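Long-range contacts in polysialic acid O-acetyltransferase (Escherichia coli, PDB 3JQY), which catalyses the transfer of acetyl groups from acetyl-CoA to hydroxyls of capsular polysialic acid, with a strong preference for long polymers: residues B[34-39]-B[56-61]; B[76-81]-B[97-102]; B[87-92]-B[108-113]; B[168-173]-B[182-187]; B[219-224]-B[233-238]. All coordinates share one frame; numbering follows the deposited sequence. Where two conformers were deposited one is given.

Contact 1 (B[34-39]-B[56-61]); sequences DDNGSG and QFNGNN
Asp34 and Gln56 run side by side, and Gln56 NE2 donates to Asp34 OD2 at 2.6 Å. The donor meets the anti side of the carboxylate, 35° out of its plane. A bend at chi2 (78°) brings CD of Gln56 round toward Asp34, and NE2 also makes a weak bond to Asn58 OD1. Next along, Phe57 N donates to Asp34 O and Asn36 N to Phe57 O, the regular ladder of two parallel strands. Beyond the strand ends the same register is kept by other means. Ser38 N bonds to Asn60 OD1 at 2.8 Å, so that a side-chain amide does the work of a carbonyl, and the backbone pairing resumes with Asn61 N and Ser38 O at 2.9 Å. Gly37 CA comes within 3.3 Å of Gly59 O in a CA-H...O contact. Second-shell support comes from Asp35, whose OD1 accepts from Gly37 N in an Asx turn and packs 3.6 Å from Phe57 CB. A water links Ser38 OG with Asn61 ND2, the latter weakly. This pairing of strands 31-35 and 53-58 lies on neighbouring coils of the left-handed beta-helix; strand 71-80 follows, where the Phe79 ring meets that of Phe57.

Contact 2 (B[76-81]-B[97-102]); sequences TVIFRG and DIVATK
Phe79 CD2 lies 4.1 Å from Ala100 CB on the buried face of two parallel strands, where the small alanine meets the aromatic ring obliquely. On the same face Val77 CG2 approaches Ile98 CB at 4.5 Å, giving a row of apolar groups that faces the interior of the beta-helix. Val86 of strand 85-88 packs on both Phe79 and Ala100. The backbones between the two faces are joined by five hydrogen bonds, from Ile98 N to Thr76 O at one end to Lys102 N to Arg80 O at the other, and the strand axes diverge by only 13°. On the other face, Ile78 CB and Val99 CG2 are 4.3 Å apart. Arg80 roofs this apolar patch: its chain stays extended from CG to NE (chi2 -165°, chi3 -162°), and one face of the guanidinium lies over Ile78 CG2, 3.9 Å from the plane and under its centre. NE passes 3.6 Å from Val99 CG1. Thr101 OG1 lies at the guanidinium edge, near its plane. At the opposite end Thr76 and Asp97 point the same way, with Thr76 CB 3.3 Å from Asp97 OD2. A water bridges Thr76 OG1 and Asp97 OD2 at 3.0 and 3.1 Å. The chemistry is thus divided by face: packing inside is apolar, while on the outer face Ile78 and Val99 are flanked by Arg80 and Thr101 at one end and by Thr76 and Asp97 at the other. Arg80, itself exposed, probably stays charged while one face of its guanidinium keeps the Ile78 methyl.

Contact 3 (B[87-92]-B[108-113]); sequences RIHKNS and IGRRTT
His89 lays its CB 3.6 Å from Arg110 CG, and the two side chains slant across each other with ring and guanidinium planes 71° apart. CG of His89 stands beside the backbone N (chi1 -77°), and from there ND1 donates to Ile108 O at 3.1 Å, coming from above the carbonyl plane, 50° out of it. The same oxygen accepts His89 N at 2.9 Å, and two donors from one residue therefore grip a single carbonyl. One ring face is taken by Arg87, whose NE sits 3.2 Å above it toward the rim; the polar end of Arg87 is committed to a salt bridge with Glu67. Further along, Lys90 CG runs beside Arg110 CD at 3.8 Å, and Lys90 O accepts Arg111 N in a longer bond of 3.3 Å. A water accepts from Arg111 NH1 and, weakly, from Asn91 ND2, while Arg111 NE makes a salt bridge to Asp132. Gly109 O is buried without a partner. On the inner side Ile88 CG1 meets Ile108 CD1 at 4.4 Å. Two type II turns, His89 to Ser92 and Gly109 to Thr112, stack as corners of successive coils, following strands 85-88 and 105-108, with Ile94 of strand 93-95 packing on both isoleucines.

Contact 4 (B[168-173]-B[182-187]); sequences SYVWVG and VSVGSG
Ser186 and Ser168 are joined by the first of two hydrogen bonds that hold one corner of the chain over the next. OG of Ser186, placed anti to its backbone N (chi1 -178°), donates to Ser168 O at 2.8 Å from above the carbonyl plane. The second bond runs from Gly187 N to Tyr169 O, also 2.8 Å, and is bent, with an N-H...O angle of 132° and the donor 46° out of the carbonyl plane. In both the donor lies well out of the carbonyl plane, unlike a strand ladder; Ser186 CA adds a CA-H...O contact to Ser168 O at 3.3 Å.

Apolar contact is concentrated on Val170, which straddles one methyl of its partner: Val184 CG1 lies 3.8 Å from Val170 CG1 and 3.9 Å from CG2. The CG2 branch also presses on Gly185 O at 3.2 Å.

Aromatic contact falls to Tyr169. CD2 of its ring approaches Gly187 CA obliquely at 4.1 Å, and the ring stacks with those of Trp220 and Tyr238, while its OH bonds to Trp220 O. Farther along, the Trp171 ring meets edge-to-face the ring of His147 of the third subunit, which probably binds acetyl-CoA.

Tyr169 and Gly187, facing each other, both have positive phi, which turns the chain at matching points of successive coils. Such stacked corners, with aliphatic residues turned inward beside them, belong to the left-handed beta-helix of hexapeptide-repeat transferases.

Contact 5 (B[219-224]-B[233-238]); sequences IWARTD and KRCSSY
Cys235, facing Ala221 and Ile219 from the first turn of a helix, carries this contact. Its CB rests 3.8 Å from Ala221 CB, with Trp220 O a little farther off at 4.0 Å. From there the side chain sets SG anti to its own backbone N (chi1 -174°), and the sulfur comes down among three residues in a row. It lies 3.4 Å from Trp220 O. Ile219 CG2 is 3.8 Å from the same sulfur. Ile219 extends the apolar patch along the helix. Its CG1 stands anti to the backbone N (chi1 -162°), and beyond it CD1 reaches 4.1 Å from Cys235 O and 4.3 Å from Tyr238 CB. Trp220 points its side chain away from the helix segment, whereas Tyr238 sets out toward the strand and then carries its ring off, the OH bonding to Asp132. The contacts that carry the join are apolar: the methyl groups of Ile219 and Ala221 against Cys235, and Ile219 against Tyr238. It seats the start of helix 233-245 against strand 218-220 beside the corners of the beta-helix coils, next to Ser168 and Tyr169, and there Ile219 and Trp220 continue as an antiparallel ladder with a strand of the third subunit, whose Phe150 packs on Ala221 and Cys235.

How the contacts relate
Contacts 1 to 4 lie along one beta-helix, contacts 2 and 3 interleaved in sequence, and contact 5 joins the C-terminal helix to the strand beside the later coils. Contacts 1 and 2, centres 11 Å apart, share a sheet through Asn58 N and Phe79 O (2.7 Å); contacts 2 and 3 meet inside at Ile98 and Ile108. Contact 3 reaches contact 5 through Thr113 and Arg222; contact 4 touches it through Tyr169 and Trp220. The centres of contacts 1 and 5 are 41 Å apart. The probable acetyl-CoA site is close: Thr101 is about 9 Å from Gly146, side chain Val184 about 9 Å from that of Lys198, and Arg222 O bonds to His147 of the third subunit, whose Gly146 packs on Asp224.

Contact 1 (B[34-39]-B[56-61])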
# COMPACT_ATOMS: atom_id res chain seq x y z
N ASP B 34 19.20 -15.74 19.36
CA ASP B 34 18.39 -16.44 20.35
C ASP B 34 18.04 -17.83 19.83
O ASP B 34 17.47 -17.97 18.76
CB ASP B 34 17.12 -15.65 20.66
CG ASP B 34 16.33 -16.27 21.79
OD1 ASP B 34 16.94 -16.64 22.81
OD2 ASP B 34 15.09 -16.39 21.65
N ASP B 35 18.39 -18.85 20.60
CA ASP B 35 18.25 -20.22 20.13
C ASP B 35 17.44 -21.05 21.12
O ASP B 35 17.88 -21.28 22.25
CB ASP B 35 19.63 -20.82 19.91
CG ASP B 35 19.59 -22.18 19.22
OD1 ASP B 35 18.49 -22.77 19.15
OD2 ASP B 35 20.66 -22.65 18.77
N ASN B 36 16.25 -21.48 20.71
CA ASN B 36 15.37 -22.27 21.56
C ASN B 36 15.35 -23.75 21.21
O ASN B 36 14.58 -24.52 21.79
CB ASN B 36 13.95 -21.72 21.53
CG ASN B 36 13.86 -20.29 21.99
OD1 ASN B 36 14.79 -19.76 22.61
ND2 ASN B 36 12.73 -19.65 21.71
N GLY B 37 16.18 -24.15 20.25
CA GLY B 37 16.18 -25.53 19.77
C GLY B 37 17.56 -26.16 19.81
O GLY B 37 18.50 -25.60 20.36
N SER B 38 17.68 -27.35 19.21
CA SER B 38 18.95 -28.06 19.16
C SER B 38 19.46 -28.20 17.73
O SER B 38 18.70 -28.18 16.77
CB SER B 38 18.79 -29.45 19.78
OG SER B 38 17.86 -30.22 19.03
N GLY B 39 20.78 -28.34 17.61
CA GLY B 39 21.41 -28.64 16.33
C GLY B 39 21.48 -27.47 15.37
O GLY B 39 21.90 -27.63 14.23
N GLN B 56 16.60 -15.74 15.23
CA GLN B 56 15.79 -16.43 16.22
C GLN B 56 15.54 -17.85 15.73
O GLN B 56 14.93 -18.04 14.68
CB GLN B 56 14.45 -15.70 16.40
CG GLN B 56 13.48 -16.39 17.33
CD GLN B 56 13.81 -16.16 18.79
OE1 GLN B 56 13.98 -15.02 19.22
NE2 GLN B 56 13.90 -17.24 19.55
N PHE B 57 16.03 -18.83 16.47
CA PHE B 57 15.79 -20.23 16.14
C PHE B 57 14.68 -20.77 17.04
O PHE B 57 14.90 -20.99 18.23
CB PHE B 57 17.05 -21.07 16.38
CG PHE B 57 18.21 -20.77 15.45
CD1 PHE B 57 18.20 -21.22 14.14
CD2 PHE B 57 19.31 -20.07 15.91
CE1 PHE B 57 19.26 -20.97 13.30
CE2 PHE B 57 20.38 -19.81 15.07
CZ PHE B 57 20.36 -20.26 13.76
N ASN B 58 13.49 -20.96 16.48
CA ASN B 58 12.38 -21.56 17.20
C ASN B 58 12.12 -22.97 16.67
O ASN B 58 11.01 -23.29 16.24
CB ASN B 58 11.10 -20.74 17.05
CG ASN B 58 11.13 -19.43 17.81
OD1 ASN B 58 11.84 -19.28 18.80
ND2 ASN B 58 10.35 -18.46 17.35
N GLY B 59 13.16 -23.79 16.69
CA GLY B 59 13.09 -25.14 16.15
C GLY B 59 14.48 -25.75 16.11
O GLY B 59 15.43 -25.18 16.62
N ASN B 60 14.58 -26.92 15.48
CA ASN B 60 15.83 -27.68 15.48
C ASN B 60 16.44 -27.86 14.10
O ASN B 60 15.74 -27.84 13.09
CB ASN B 60 15.58 -29.06 16.08
CG ASN B 60 14.83 -29.00 17.40
OD1 ASN B 60 15.12 -28.15 18.25
ND2 ASN B 60 13.88 -29.90 17.59
N ASN B 61 17.76 -28.06 14.07
CA ASN B 61 18.46 -28.44 12.84
C ASN B 61 18.26 -27.44 11.71
O ASN B 61 18.12 -27.83 10.55
CB ASN B 61 18.03 -29.84 12.41
CG ASN B 61 18.33 -30.88 13.47
OD1 ASN B 61 17.56 -31.81 13.67
ND2 ASN B 61 19.45 -30.71 14.16
O HOH W 1 18.85 -31.54 16.97

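Contact 2 (B[76-81]-B[97-102])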
# COMPACT_ATOMS: atom_id res chain seq x y z
N THR B 76 16.05 -9.33 10.40
CA THR B 76 15.60 -10.33 11.37
C THR B 76 15.31 -11.61 10.61
O THR B 76 14.53 -11.60 9.65
CB THR B 76 14.32 -9.89 12.12
OG1 THR B 76 14.55 -8.65 12.79
CG2 THR B 76 13.91 -10.95 13.15
N VAL B 77 15.95 -12.70 11.01
CA VAL B 77 15.70 -14.01 10.42
C VAL B 77 15.11 -14.91 11.49
O VAL B 77 15.73 -15.15 12.52
CB VAL B 77 17.00 -14.66 9.88
CG1 VAL B 77 16.68 -15.96 9.20
CG2 VAL B 77 17.70 -13.71 8.91
N ILE B 78 13.89 -15.38 11.25
CA ILE B 78 13.21 -16.23 12.21
C ILE B 78 13.04 -17.63 11.63
O ILE B 78 12.55 -17.78 10.51
CB ILE B 78 11.83 -15.67 12.61
CG1 ILE B 78 11.99 -14.27 13.20
CG2 ILE B 78 11.15 -16.62 13.59
CD1 ILE B 78 10.68 -13.58 13.49
N PHE B 79 13.46 -18.63 12.39
CA PHE B 79 13.29 -20.03 11.99
C PHE B 79 12.17 -20.66 12.81
O PHE B 79 12.26 -20.71 14.04
CB PHE B 79 14.59 -20.81 12.23
CG PHE B 79 15.69 -20.46 11.27
CD1 PHE B 79 16.66 -19.53 11.62
CD2 PHE B 79 15.75 -21.05 10.02
CE1 PHE B 79 17.68 -19.20 10.74
CE2 PHE B 79 16.77 -20.73 9.13
CZ PHE B 79 17.73 -19.81 9.49
N ARG B 80 11.12 -21.11 12.14
CA ARG B 80 10.01 -21.79 12.81
C ARG B 80 10.01 -23.26 12.42
O ARG B 80 9.95 -23.60 11.25
CB ARG B 80 8.67 -21.14 12.45
CG ARG B 80 8.58 -19.65 12.77
CD ARG B 80 7.14 -19.18 12.72
NE ARG B 80 7.01 -17.73 12.60
CZ ARG B 80 7.18 -16.87 13.60
NH1 ARG B 80 7.50 -17.32 14.82
NH2 ARG B 80 7.05 -15.57 13.39
N GLY B 81 10.09 -24.14 13.41
CA GLY B 81 10.16 -25.55 13.10
C GLY B 81 11.56 -25.95 12.69
O GLY B 81 12.52 -25.24 12.98
N ASP B 97 12.57 -8.72 7.09
CA ASP B 97 12.22 -9.89 7.87
C ASP B 97 12.13 -11.12 6.99
O ASP B 97 11.35 -11.15 6.05
CB ASP B 97 10.88 -9.67 8.56
CG ASP B 97 10.94 -8.56 9.60
OD1 ASP B 97 10.36 -7.48 9.36
OD2 ASP B 97 11.58 -8.77 10.66
N ILE B 98 12.92 -12.14 7.32
CA ILE B 98 12.85 -13.41 6.62
C ILE B 98 12.36 -14.47 7.59
O ILE B 98 13.01 -14.73 8.60
CB ILE B 98 14.22 -13.85 6.08
CG1 ILE B 98 14.76 -12.82 5.07
CG2 ILE B 98 14.12 -15.23 5.45
CD1 ILE B 98 16.18 -13.14 4.61
N VAL B 99 11.23 -15.09 7.29
CA VAL B 99 10.71 -16.16 8.13
C VAL B 99 10.72 -17.48 7.35
O VAL B 99 10.03 -17.61 6.34
CB VAL B 99 9.30 -15.83 8.66
CG1 VAL B 99 8.80 -16.93 9.61
CG2 VAL B 99 9.31 -14.48 9.37
N ALA B 100 11.51 -18.44 7.84
CA ALA B 100 11.65 -19.75 7.22
C ALA B 100 10.94 -20.78 8.10
O ALA B 100 11.35 -21.02 9.23
CB ALA B 100 13.13 -20.12 7.06
N THR B 101 9.89 -21.38 7.56
CA THR B 101 8.94 -22.13 8.38
C THR B 101 8.80 -23.57 7.92
O THR B 101 8.56 -23.83 6.74
CB THR B 101 7.54 -21.47 8.34
OG1 THR B 101 7.60 -20.15 8.90
CG2 THR B 101 6.53 -22.30 9.11
N LYS B 102 8.96 -24.48 8.84
CA LYS B 102 8.71 -25.87 8.59
C LYS B 102 9.39 -26.52 7.40
O LYS B 102 8.79 -27.22 6.61
CB LYS B 102 7.23 -26.11 8.51
CG LYS B 102 6.55 -25.93 9.81
CD LYS B 102 5.07 -25.85 9.64
CE LYS B 102 4.44 -25.99 10.90
NZ LYS B 102 3.75 -24.82 11.33
O HOH W 2 13.76 -6.60 10.81

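Contact 3 (B[87-92]-B[108-113])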
# COMPACT_ATOMS: atom_id res chain seq x y z
N ARG B 87 20.39 -18.89 3.10
CA ARG B 87 21.74 -18.55 2.68
C ARG B 87 21.74 -17.22 1.96
O ARG B 87 21.00 -17.04 0.98
CB ARG B 87 22.34 -19.62 1.77
CG ARG B 87 23.75 -19.29 1.29
CD ARG B 87 24.28 -20.37 0.33
NE ARG B 87 25.63 -20.05 -0.16
CZ ARG B 87 26.31 -20.80 -1.02
NH1 ARG B 87 25.78 -21.92 -1.50
NH2 ARG B 87 27.53 -20.44 -1.40
N ILE B 88 22.56 -16.30 2.44
CA ILE B 88 22.68 -14.99 1.83
C ILE B 88 24.07 -14.84 1.24
O ILE B 88 25.07 -14.85 1.96
CB ILE B 88 22.40 -13.89 2.86
CG1 ILE B 88 20.99 -14.07 3.45
CG2 ILE B 88 22.54 -12.51 2.22
CD1 ILE B 88 20.61 -13.03 4.48
N HIS B 89 24.14 -14.73 -0.08
CA HIS B 89 25.41 -14.75 -0.80
C HIS B 89 26.19 -13.44 -0.72
O HIS B 89 25.63 -12.38 -0.46
CB HIS B 89 25.19 -15.11 -2.27
CG HIS B 89 24.93 -16.56 -2.53
ND1 HIS B 89 23.75 -17.18 -2.16
CD2 HIS B 89 25.68 -17.50 -3.14
CE1 HIS B 89 23.80 -18.45 -2.53
NE2 HIS B 89 24.96 -18.67 -3.13
N LYS B 90 27.49 -13.52 -0.99
CA LYS B 90 28.41 -12.39 -0.83
C LYS B 90 28.01 -11.13 -1.58
O LYS B 90 27.40 -11.18 -2.65
CB LYS B 90 29.82 -12.81 -1.25
CG LYS B 90 29.89 -13.39 -2.65
CD LYS B 90 31.33 -13.43 -3.18
CE LYS B 90 32.22 -14.32 -2.33
NZ LYS B 90 33.62 -14.37 -2.85
N ASN B 91 28.35 -9.99 -0.98
CA ASN B 91 28.22 -8.68 -1.61
C ASN B 91 26.78 -8.21 -1.81
O ASN B 91 26.53 -7.24 -2.52
CB ASN B 91 29.00 -8.62 -2.91
CG ASN B 91 30.50 -8.66 -2.69
OD1 ASN B 91 31.06 -7.74 -2.10
ND2 ASN B 91 31.14 -9.73 -3.14
N SER B 92 25.84 -8.89 -1.17
CA SER B 92 24.45 -8.47 -1.21
C SER B 92 24.19 -7.45 -0.10
O SER B 92 25.00 -7.29 0.81
CB SER B 92 23.52 -9.67 -1.04
OG SER B 92 23.83 -10.39 0.14
N ILE B 108 19.34 -15.94 -1.23
CA ILE B 108 19.49 -14.63 -1.84
C ILE B 108 20.87 -14.55 -2.50
O ILE B 108 21.89 -14.73 -1.84
CB ILE B 108 19.33 -13.54 -0.79
CG1 ILE B 108 17.92 -13.63 -0.17
CG2 ILE B 108 19.58 -12.16 -1.40
CD1 ILE B 108 17.68 -12.68 0.97
N GLY B 109 20.89 -14.29 -3.80
CA GLY B 109 22.10 -14.38 -4.59
C GLY B 109 23.09 -13.23 -4.41
O GLY B 109 22.84 -12.29 -3.67
N ARG B 110 24.20 -13.32 -5.13
CA ARG B 110 25.29 -12.35 -5.03
C ARG B 110 24.94 -10.98 -5.59
O ARG B 110 24.26 -10.87 -6.61
CB ARG B 110 26.52 -12.88 -5.78
CG ARG B 110 27.06 -14.17 -5.21
CD ARG B 110 28.37 -14.56 -5.88
NE ARG B 110 28.17 -15.18 -7.18
CZ ARG B 110 28.04 -16.49 -7.37
NH1 ARG B 110 28.09 -17.32 -6.34
NH2 ARG B 110 27.85 -16.96 -8.60
N ARG B 111 25.43 -9.94 -4.92
CA ARG B 111 25.31 -8.56 -5.40
C ARG B 111 23.86 -8.11 -5.55
O ARG B 111 23.57 -7.20 -6.32
CB ARG B 111 26.06 -8.39 -6.73
CG ARG B 111 27.54 -8.77 -6.65
CD ARG B 111 28.19 -8.78 -8.03
NE ARG B 111 27.50 -9.68 -8.95
CZ ARG B 111 27.80 -10.96 -9.13
NH1 ARG B 111 28.79 -11.53 -8.45
NH2 ARG B 111 27.11 -11.68 -10.00
N THR B 112 22.96 -8.74 -4.82
CA THR B 112 21.56 -8.34 -4.84
C THR B 112 21.31 -7.31 -3.74
O THR B 112 21.84 -7.44 -2.63
CB THR B 112 20.65 -9.56 -4.68
OG1 THR B 112 20.53 -10.23 -5.95
CG2 THR B 112 19.26 -9.16 -4.18
N THR B 113 20.53 -6.28 -4.04
CA THR B 113 20.20 -5.26 -3.05
C THR B 113 18.73 -5.30 -2.71
O THR B 113 17.88 -5.47 -3.58
CB THR B 113 20.60 -3.84 -3.52
OG1 THR B 113 19.86 -3.49 -4.71
CG2 THR B 113 22.08 -3.81 -3.83
O HOH W 3 30.51 -11.01 -6.02

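Contact 4 (B[168-173]-B[182-187])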
# COMPACT_ATOMS: atom_id res chain seq x y z
N SER B 168 17.92 -14.27 -11.73
CA SER B 168 18.97 -13.26 -11.66
C SER B 168 18.59 -12.04 -12.48
O SER B 168 17.90 -12.14 -13.50
CB SER B 168 20.30 -13.84 -12.14
OG SER B 168 20.77 -14.84 -11.25
N TYR B 169 19.05 -10.88 -12.02
CA TYR B 169 18.91 -9.63 -12.76
C TYR B 169 17.45 -9.23 -12.97
O TYR B 169 17.02 -8.94 -14.09
CB TYR B 169 19.70 -9.66 -14.08
CG TYR B 169 20.05 -8.27 -14.56
CD1 TYR B 169 20.89 -7.46 -13.80
CD2 TYR B 169 19.53 -7.75 -15.74
CE1 TYR B 169 21.21 -6.17 -14.20
CE2 TYR B 169 19.86 -6.45 -16.16
CZ TYR B 169 20.70 -5.68 -15.38
OH TYR B 169 21.03 -4.39 -15.77
N VAL B 170 16.70 -9.23 -11.88
CA VAL B 170 15.33 -8.74 -11.87
C VAL B 170 15.22 -7.48 -11.02
O VAL B 170 15.82 -7.38 -9.96
CB VAL B 170 14.35 -9.82 -11.34
CG1 VAL B 170 12.97 -9.23 -11.09
CG2 VAL B 170 14.27 -10.97 -12.34
N TRP B 171 14.44 -6.51 -11.51
CA TRP B 171 14.15 -5.30 -10.77
C TRP B 171 12.72 -5.41 -10.23
O TRP B 171 11.76 -5.43 -11.01
CB TRP B 171 14.30 -4.07 -11.68
CG TRP B 171 13.81 -2.76 -11.10
CD1 TRP B 171 13.53 -2.49 -9.79
CD2 TRP B 171 13.57 -1.55 -11.82
NE1 TRP B 171 13.11 -1.18 -9.65
CE2 TRP B 171 13.14 -0.58 -10.89
CE3 TRP B 171 13.67 -1.19 -13.17
CZ2 TRP B 171 12.80 0.72 -11.27
CZ3 TRP B 171 13.34 0.11 -13.54
CH2 TRP B 171 12.91 1.05 -12.59
N VAL B 172 12.59 -5.55 -8.91
CA VAL B 172 11.26 -5.53 -8.30
C VAL B 172 11.03 -4.16 -7.68
O VAL B 172 11.80 -3.70 -6.83
CB VAL B 172 11.06 -6.65 -7.26
CG1 VAL B 172 9.64 -6.59 -6.70
CG2 VAL B 172 11.32 -8.02 -7.89
N GLY B 173 9.99 -3.49 -8.16
CA GLY B 173 9.67 -2.14 -7.74
C GLY B 173 9.12 -2.03 -6.33
O GLY B 173 8.83 -3.03 -5.67
N VAL B 182 4.91 -18.11 -7.98
CA VAL B 182 5.30 -17.22 -9.06
C VAL B 182 6.80 -17.28 -9.36
O VAL B 182 7.63 -17.24 -8.45
CB VAL B 182 4.91 -15.76 -8.75
CG1 VAL B 182 5.55 -14.79 -9.75
CG2 VAL B 182 3.40 -15.61 -8.75
N SER B 183 7.13 -17.39 -10.64
CA SER B 183 8.49 -17.22 -11.13
C SER B 183 8.57 -15.93 -11.92
O SER B 183 7.65 -15.61 -12.69
CB SER B 183 8.87 -18.39 -12.04
OG SER B 183 8.99 -19.59 -11.30
N VAL B 184 9.66 -15.18 -11.74
CA VAL B 184 9.93 -13.99 -12.53
C VAL B 184 11.22 -14.18 -13.31
O VAL B 184 12.28 -14.39 -12.72
CB VAL B 184 10.06 -12.73 -11.66
CG1 VAL B 184 10.38 -11.53 -12.53
CG2 VAL B 184 8.77 -12.49 -10.88
N GLY B 185 11.13 -14.12 -14.63
CA GLY B 185 12.26 -14.40 -15.49
C GLY B 185 13.34 -13.33 -15.46
O GLY B 185 13.09 -12.19 -15.07
N SER B 186 14.53 -13.71 -15.90
CA SER B 186 15.70 -12.83 -15.86
C SER B 186 15.52 -11.58 -16.72
O SER B 186 14.94 -11.65 -17.80
CB SER B 186 16.94 -13.64 -16.30
OG SER B 186 18.12 -12.86 -16.23
N GLY B 187 16.00 -10.45 -16.23
CA GLY B 187 15.93 -9.20 -16.97
C GLY B 187 14.61 -8.46 -16.86
O GLY B 187 14.45 -7.37 -17.41

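Contact 5 (B[219-224]-B[233-238])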
# COMPACT_ATOMS: atom_id res chain seq x y z
N ILE B 219 14.73 -4.84 -21.01
CA ILE B 219 15.71 -5.12 -19.98
C ILE B 219 16.02 -3.79 -19.28
O ILE B 219 15.88 -2.73 -19.89
CB ILE B 219 16.99 -5.75 -20.56
CG1 ILE B 219 17.81 -6.44 -19.47
CG2 ILE B 219 17.84 -4.71 -21.31
CD1 ILE B 219 18.91 -7.35 -19.99
N TRP B 220 16.43 -3.86 -18.02
CA TRP B 220 16.66 -2.65 -17.21
C TRP B 220 18.14 -2.51 -16.85
O TRP B 220 18.91 -3.45 -17.02
CB TRP B 220 15.84 -2.74 -15.92
CG TRP B 220 16.26 -3.92 -15.09
CD1 TRP B 220 15.89 -5.22 -15.27
CD2 TRP B 220 17.16 -3.91 -13.98
NE1 TRP B 220 16.49 -6.02 -14.33
CE2 TRP B 220 17.28 -5.24 -13.53
CE3 TRP B 220 17.87 -2.90 -13.30
CZ2 TRP B 220 18.08 -5.60 -12.43
CZ3 TRP B 220 18.67 -3.26 -12.22
CH2 TRP B 220 18.77 -4.59 -11.80
N ALA B 221 18.51 -1.34 -16.35
CA ALA B 221 19.85 -1.15 -15.79
C ALA B 221 19.77 -0.27 -14.55
O ALA B 221 18.81 0.48 -14.35
CB ALA B 221 20.79 -0.53 -16.82
N ARG B 222 20.80 -0.35 -13.71
CA ARG B 222 20.81 0.38 -12.45
C ARG B 222 21.16 1.86 -12.64
O ARG B 222 20.54 2.74 -12.05
CB ARG B 222 21.77 -0.29 -11.47
CG ARG B 222 21.48 -0.01 -10.00
CD ARG B 222 22.40 -0.81 -9.10
NE ARG B 222 22.00 -2.22 -8.96
CZ ARG B 222 21.34 -2.70 -7.91
NH1 ARG B 222 21.03 -3.99 -7.84
NH2 ARG B 222 21.00 -1.88 -6.92
N THR B 223 22.15 2.13 -13.49
CA THR B 223 22.60 3.50 -13.73
C THR B 223 21.57 4.37 -14.44
O THR B 223 21.07 4.00 -15.50
CB THR B 223 23.88 3.55 -14.59
OG1 THR B 223 24.65 2.36 -14.39
CG2 THR B 223 24.71 4.78 -14.25
N ASP B 224 21.29 5.54 -13.89
CA ASP B 224 20.35 6.46 -14.53
C ASP B 224 21.01 7.17 -15.71
O ASP B 224 20.33 7.84 -16.50
CB ASP B 224 19.81 7.48 -13.53
CG ASP B 224 20.86 8.47 -13.08
OD1 ASP B 224 20.56 9.68 -13.08
OD2 ASP B 224 21.98 8.04 -12.75
N LYS B 233 27.70 -2.04 -17.81
CA LYS B 233 28.37 -3.34 -17.89
C LYS B 233 27.45 -4.54 -17.61
O LYS B 233 27.38 -5.47 -18.41
CB LYS B 233 29.59 -3.39 -16.97
CG LYS B 233 30.77 -2.54 -17.43
CD LYS B 233 32.00 -2.80 -16.56
CE LYS B 233 33.22 -2.06 -17.07
NZ LYS B 233 34.43 -2.41 -16.28
N ARG B 234 26.76 -4.51 -16.47
CA ARG B 234 25.91 -5.63 -16.06
C ARG B 234 24.74 -5.85 -17.01
O ARG B 234 24.41 -6.99 -17.36
CB ARG B 234 25.38 -5.43 -14.64
CG ARG B 234 26.34 -5.87 -13.56
CD ARG B 234 25.83 -5.52 -12.17
NE ARG B 234 26.84 -5.75 -11.15
CZ ARG B 234 27.77 -6.70 -11.22
NH1 ARG B 234 27.80 -7.55 -12.24
NH2 ARG B 234 28.66 -6.83 -10.24
N CYS B 235 24.10 -4.76 -17.41
CA CYS B 235 23.02 -4.82 -18.38
C CYS B 235 23.51 -5.47 -19.67
O CYS B 235 22.86 -6.37 -20.21
CB CYS B 235 22.50 -3.41 -18.67
SG CYS B 235 21.05 -3.37 -19.72
N SER B 236 24.64 -4.99 -20.18
CA SER B 236 25.21 -5.54 -21.41
C SER B 236 25.48 -7.03 -21.26
O SER B 236 25.20 -7.81 -22.17
CB SER B 236 26.50 -4.80 -21.78
OG SER B 236 26.22 -3.47 -22.17
N SER B 237 26.03 -7.41 -20.11
CA SER B 237 26.37 -8.81 -19.86
C SER B 237 25.13 -9.70 -19.90
O SER B 237 25.10 -10.70 -20.62
CB SER B 237 27.07 -8.95 -18.50
OG SER B 237 27.31 -10.31 -18.18
N TYR B 238 24.11 -9.32 -19.13
CA TYR B 238 22.88 -10.10 -19.12
C TYR B 238 22.16 -10.07 -20.47
O TYR B 238 21.59 -11.08 -20.90
CB TYR B 238 21.95 -9.66 -17.98
CG TYR B 238 22.34 -10.25 -16.64
CD1 TYR B 238 21.98 -11.55 -16.31
CD2 TYR B 238 23.05 -9.51 -15.70
CE1 TYR B 238 22.33 -12.11 -15.10
CE2 TYR B 238 23.42 -10.06 -14.48
CZ TYR B 238 23.04 -11.36 -14.18
OH TYR B 238 23.39 -11.91 -12.98